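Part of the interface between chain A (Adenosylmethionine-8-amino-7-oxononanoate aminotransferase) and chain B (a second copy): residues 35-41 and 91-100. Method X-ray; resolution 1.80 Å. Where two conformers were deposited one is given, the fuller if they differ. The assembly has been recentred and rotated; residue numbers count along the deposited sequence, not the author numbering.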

ATOM      1  N   LYS A  35      10.597  12.169  25.112  1.00 27.43           N
ATOM      2  CA  LYS A  35       9.935  13.341  24.562  1.00 29.23           C
ATOM      3  C   LYS A  35      10.154  13.295  23.055  1.00 28.52           C
ATOM      4  O   LYS A  35      11.284  13.378  22.602  1.00 27.20           O
ATOM      5  CB  LYS A  35      10.499  14.648  25.158  1.00 34.67           C
ATOM      6  CG  LYS A  35       9.859  15.933  24.607  1.00 41.97           C
ATOM      7  CD  LYS A  35       8.297  15.990  24.706  1.00 42.71           C
ATOM      8  CE  LYS A  35       7.627  17.154  23.988  1.00 45.25           C
ATOM      9  NZ  LYS A  35       7.323  16.914  22.543  1.00 44.21           N
ATOM     10  N   ASN A  36       9.063  13.126  22.293  1.00 26.48           N
ATOM     11  CA  ASN A  36       9.167  12.838  20.869  1.00 24.52           C
ATOM     12  C   ASN A  36       8.692  14.038  20.069  1.00 22.83           C
ATOM     13  O   ASN A  36       7.833  14.783  20.503  1.00 23.35           O
ATOM     14  CB  ASN A  36       8.323  11.603  20.480  1.00 23.85           C
ATOM     15  CG  ASN A  36       8.646  10.423  21.376  1.00 25.97           C
ATOM     16  OD1 ASN A  36       9.800  10.034  21.443  1.00 22.84           O
ATOM     17  ND2 ASN A  36       7.690   9.917  22.140  1.00 22.92           N
ATOM     18  N   LEU A  37       9.241  14.227  18.868  1.00 19.89           N
ATOM     19  CA  LEU A  37       8.854  15.338  18.006  1.00 21.07           C
ATOM     20  C   LEU A  37       7.446  15.035  17.516  1.00 20.25           C
ATOM     21  O   LEU A  37       7.227  13.920  17.016  1.00 20.91           O
ATOM     22  CB  LEU A  37       9.825  15.259  16.827  1.00 23.73           C
ATOM     23  CG  LEU A  37      10.212  16.504  16.060  1.00 28.83           C
ATOM     24  CD1 LEU A  37      10.799  17.575  16.967  1.00 30.70           C
ATOM     25  CD2 LEU A  37      11.248  16.081  15.038  1.00 30.94           C
ATOM     26  N   ILE A  38       6.528  16.000  17.720  1.00 18.01           N
ATOM     27  CA  ILE A  38       5.163  15.929  17.198  1.00 18.98           C
ATOM     28  C   ILE A  38       5.004  17.090  16.231  1.00 19.44           C
ATOM     29  O   ILE A  38       5.062  18.253  16.622  1.00 18.38           O
ATOM     30  CB  ILE A  38       4.061  15.901  18.292  1.00 19.90           C
ATOM     31  CG1 ILE A  38       4.235  14.743  19.271  0.50 21.39           C
ATOM     32  CG2 ILE A  38       2.673  15.879  17.628  1.00 18.83           C
ATOM     33  CD1 ILE A  38       4.273  13.388  18.611  0.50 23.35           C
ATOM     34  N   ILE A  39       4.893  16.778  14.937  1.00 18.88           N
ATOM     35  CA  ILE A  39       4.967  17.817  13.932  1.00 20.38           C
ATOM     36  C   ILE A  39       3.570  18.372  13.681  1.00 23.33           C
ATOM     37  O   ILE A  39       2.593  17.627  13.601  1.00 19.94           O
ATOM     38  CB  ILE A  39       5.671  17.282  12.658  1.00 17.86           C
ATOM     39  CG1 ILE A  39       7.103  16.833  12.949  1.00 16.24           C
ATOM     40  CG2 ILE A  39       5.599  18.320  11.549  1.00 16.36           C
ATOM     41  CD1 ILE A  39       7.948  17.906  13.725  1.00 19.39           C
ATOM     42  N   GLU A  40       3.498  19.699  13.520  1.00 20.40           N
ATOM     43  CA  GLU A  40       2.233  20.419  13.361  1.00 20.64           C
ATOM     44  C   GLU A  40       2.162  21.110  12.011  1.00 16.93           C
ATOM     45  O   GLU A  40       1.083  21.298  11.459  1.00 19.47           O
ATOM     46  CB  GLU A  40       2.005  21.411  14.519  1.00 20.44           C
ATOM     47  CG  GLU A  40       0.498  21.672  14.732  1.00 29.42           C
ATOM     48  CD  GLU A  40       0.076  23.003  14.174  1.00 39.59           C
ATOM     49  OE1 GLU A  40      -1.146  23.323  14.193  1.00 45.96           O
ATOM     50  OE2 GLU A  40       0.985  23.730  13.727  1.00 46.97           O
ATOM     51  N   ARG A  41       3.308  21.555  11.503  1.00 14.88           N
ATOM     52  CA  ARG A  41       3.277  22.164  10.192  1.00 18.82           C
ATOM     53  C   ARG A  41       4.702  22.108   9.665  1.00 15.83           C
ATOM     54  O   ARG A  41       5.586  21.554  10.300  1.00 18.46           O
ATOM     55  CB  ARG A  41       2.594  23.556  10.223  1.00 25.36           C
ATOM     56  CG  ARG A  41       3.434  24.671  10.831  1.00 29.40           C
ATOM     57  CD  ARG A  41       2.698  25.984  11.166  1.00 39.10           C
ATOM     58  NE  ARG A  41       3.485  26.713  12.173  1.00 49.10           N
ATOM     59  CZ  ARG A  41       3.278  26.795  13.498  1.00 49.00           C
ATOM     60  NH1 ARG A  41       2.233  26.224  14.080  1.00 49.62           N
ATOM     61  NH2 ARG A  41       4.134  27.484  14.241  1.00 44.30           N
TER
ATOM     62  N   LEU B  91       7.720   7.330  11.912  1.00 13.08           N
ATOM     63  CA  LEU B  91       8.835   6.512  12.357  1.00 15.86           C
ATOM     64  C   LEU B  91       9.581   7.308  13.441  1.00 17.80           C
ATOM     65  O   LEU B  91      10.367   8.200  13.104  1.00 20.11           O
ATOM     66  CB  LEU B  91       9.764   6.180  11.164  1.00 16.75           C
ATOM     67  CG  LEU B  91       9.311   4.980  10.301  1.00 18.46           C
ATOM     68  CD1 LEU B  91       8.231   5.421   9.305  1.00 15.26           C
ATOM     69  CD2 LEU B  91      10.510   4.356   9.569  1.00 20.67           C
ATOM     70  N   GLY B  92       9.273   7.041  14.719  1.00 16.09           N
ATOM     71  CA  GLY B  92       9.996   7.672  15.839  1.00 15.99           C
ATOM     72  C   GLY B  92       9.566   9.133  16.053  1.00 16.83           C
ATOM     73  O   GLY B  92      10.185   9.840  16.819  1.00 14.81           O
ATOM     74  N   CYS B  93       8.529   9.592  15.310  1.00 16.49           N
ATOM     75  CA  CYS B  93       7.931  10.915  15.495  1.00 15.35           C
ATOM     76  C   CYS B  93       6.423  10.747  15.440  1.00 15.64           C
ATOM     77  O   CYS B  93       5.924   9.699  14.998  1.00 16.17           O
ATOM     78  CB  CYS B  93       8.328  11.918  14.422  1.00 14.45           C
ATOM     79  SG  CYS B  93      10.113  12.103  14.157  1.00 20.73           S
ATOM     80  N   GLY B  94       5.718  11.837  15.746  1.00 15.48           N
ATOM     81  CA  GLY B  94       4.269  11.882  15.743  1.00 15.78           C
ATOM     82  C   GLY B  94       3.794  13.025  14.851  1.00 16.03           C
ATOM     83  O   GLY B  94       4.604  13.858  14.389  1.00 16.61           O
ATOM     84  N   ASN B  95       2.507  13.019  14.489  1.00 15.73           N
ATOM     85  CA  ASN B  95       1.964  14.179  13.798  1.00 14.01           C
ATOM     86  C   ASN B  95       0.544  14.423  14.311  1.00 18.18           C
ATOM     87  O   ASN B  95      -0.084  13.486  14.810  1.00 13.95           O
ATOM     88  CB  ASN B  95       2.108  14.185  12.277  1.00 17.40           C
ATOM     89  CG  ASN B  95       1.203  13.176  11.584  1.00 16.56           C
ATOM     90  OD1 ASN B  95       0.033  13.036  11.924  1.00 18.91           O
ATOM     91  ND2 ASN B  95       1.723  12.535  10.554  1.00 17.92           N
ATOM     92  N   VAL B  96       0.054  15.692  14.240  1.00 17.62           N
ATOM     93  CA  VAL B  96      -1.224  15.953  14.946  1.00 18.00           C
ATOM     94  C   VAL B  96      -2.424  15.158  14.421  1.00 18.09           C
ATOM     95  O   VAL B  96      -3.200  14.600  15.214  1.00 19.81           O
ATOM     96  CB  VAL B  96      -1.574  17.458  15.012  1.00 16.61           C
ATOM     97  CG1 VAL B  96      -2.915  17.690  15.720  1.00 17.29           C
ATOM     98  CG2 VAL B  96      -0.453  18.197  15.738  1.00 19.43           C
ATOM     99  N   PRO B  97      -2.719  15.191  13.109  1.00 19.15           N
ATOM    100  CA  PRO B  97      -3.917  14.514  12.601  1.00 17.28           C
ATOM    101  C   PRO B  97      -3.926  12.998  12.894  1.00 17.27           C
ATOM    102  O   PRO B  97      -4.968  12.430  13.283  1.00 17.26           O
ATOM    103  CB  PRO B  97      -3.789  14.785  11.080  1.00 19.60           C
ATOM    104  CG  PRO B  97      -2.925  16.001  10.963  1.00 19.20           C
ATOM    105  CD  PRO B  97      -1.900  15.860  12.063  1.00 18.02           C
ATOM    106  N   SER B  98      -2.746  12.345  12.795  1.00 15.30           N
ATOM    107  CA  SER B  98      -2.742  10.882  13.049  1.00 15.57           C
ATOM    108  C   SER B  98      -3.089  10.603  14.520  1.00 14.59           C
ATOM    109  O   SER B  98      -3.733   9.595  14.837  1.00 13.40           O
ATOM    110  CB  SER B  98      -1.418  10.242  12.684  1.00 14.18           C
ATOM    111  OG  SER B  98      -0.448  10.658  13.655  1.00 16.31           O
ATOM    112  N   ILE B  99      -2.729  11.532  15.427  1.00 14.70           N
ATOM    113  CA  ILE B  99      -2.989  11.329  16.852  1.00 14.56           C
ATOM    114  C   ILE B  99      -4.487  11.492  17.117  1.00 14.94           C
ATOM    115  O   ILE B  99      -5.090  10.690  17.837  1.00 15.94           O
ATOM    116  CB  ILE B  99      -2.145  12.300  17.732  1.00 15.82           C
ATOM    117  CG1 ILE B  99      -0.649  12.002  17.609  1.00 16.00           C
ATOM    118  CG2 ILE B  99      -2.597  12.227  19.197  1.00 16.61           C
ATOM    119  CD1 ILE B  99       0.230  13.204  17.993  1.00 18.37           C
ATOM    120  N   LEU B 100      -5.077  12.575  16.578  1.00 14.90           N
ATOM    121  CA  LEU B 100      -6.495  12.787  16.791  1.00 16.55           C
ATOM    122  C   LEU B 100      -7.319  11.644  16.190  1.00 16.45           C
ATOM    123  O   LEU B 100      -8.310  11.169  16.784  1.00 16.02           O
ATOM    124  CB  LEU B 100      -6.896  14.136  16.193  1.00 15.80           C
ATOM    125  CG  LEU B 100      -6.136  15.358  16.730  1.00 17.20           C
ATOM    126  CD1 LEU B 100      -6.613  16.609  15.965  1.00 21.41           C
ATOM    127  CD2 LEU B 100      -6.353  15.501  18.232  1.00 20.23           C
TER
HETATM  128  O   HOH W   1      11.109  12.170  17.799  0.50  8.14           O

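The two copies of the protein join here by forming a short parallel β-bridge across the subunit boundary. Ile A38 lies beside Gly B94, and Ile A39 beside Asn B95. Three backbone hydrogen bonds hold the pairing: Gly B94 N donates to Leu A37 O (2.9 Å), Ile A39 N donates to Gly B94 O (3.0 Å), and Val B96 N donates to Ile A39 O (3.3 Å). In the parallel manner, Gly B94 reaches with its N and O to the residues flanking Ile A38, while Ile A39 does the same to the residues flanking Asn B95. The last bond is longer and more bent, at 143°, and is made by the first residue of the helix that follows. At the other end the direct pairing gives way to a water, which accepts from Leu A37 N (3.0 Å) and donates to Gly B92 O (2.7 Å).

The most striking fit is a bump in a hollow. Ile A38, with chi1 and chi2 both m, lays its CD1 methyl over the backbone of chain B, 3.2 Å from Gly B94 CA. The space is free because Gly B94 has no side chain; a β-carbon there would sit only 2.0 Å from Ile A38 CD1. The other branch of the same side chain reaches toward the helix: Ile A38 CG2 lies 3.6 Å from Ile B99 CD1 and 4.3 Å from Val B96 CG2. A β-branched isoleucine thus fills two places at once, the notch at the glycine and the apolar surface offered by the first turn of the helix.

Val B96 is also touched by Glu A40, whose aliphatic CG packs 3.7 Å from Val B96 CG2. The carboxylate extends beyond this contact, where Glu A40 OE2 forms a salt bridge with Arg A41 NH1 (2.8 Å). At the beginning of the bridge, Leu A37 CB and Cys B93 SG meet at 4.1 Å, a modest apolar contact between two buried residues.

Ile A39 and Asn B95 direct their side chains to the sheet face opposite Ile A38. The end of Asn B95 leads away from chain A and serves its own chain: as the N-cap, its OD1 accepts from Ser B98 N (3.0 Å), satisfying an amide in the first turn that has no backbone partner there. Asparagine suits this junction, since its backbone continues the strand pairing while its short polar side chain caps the helix carrying Val B96 and Ile B99. Together the two stretches bury 386 Å².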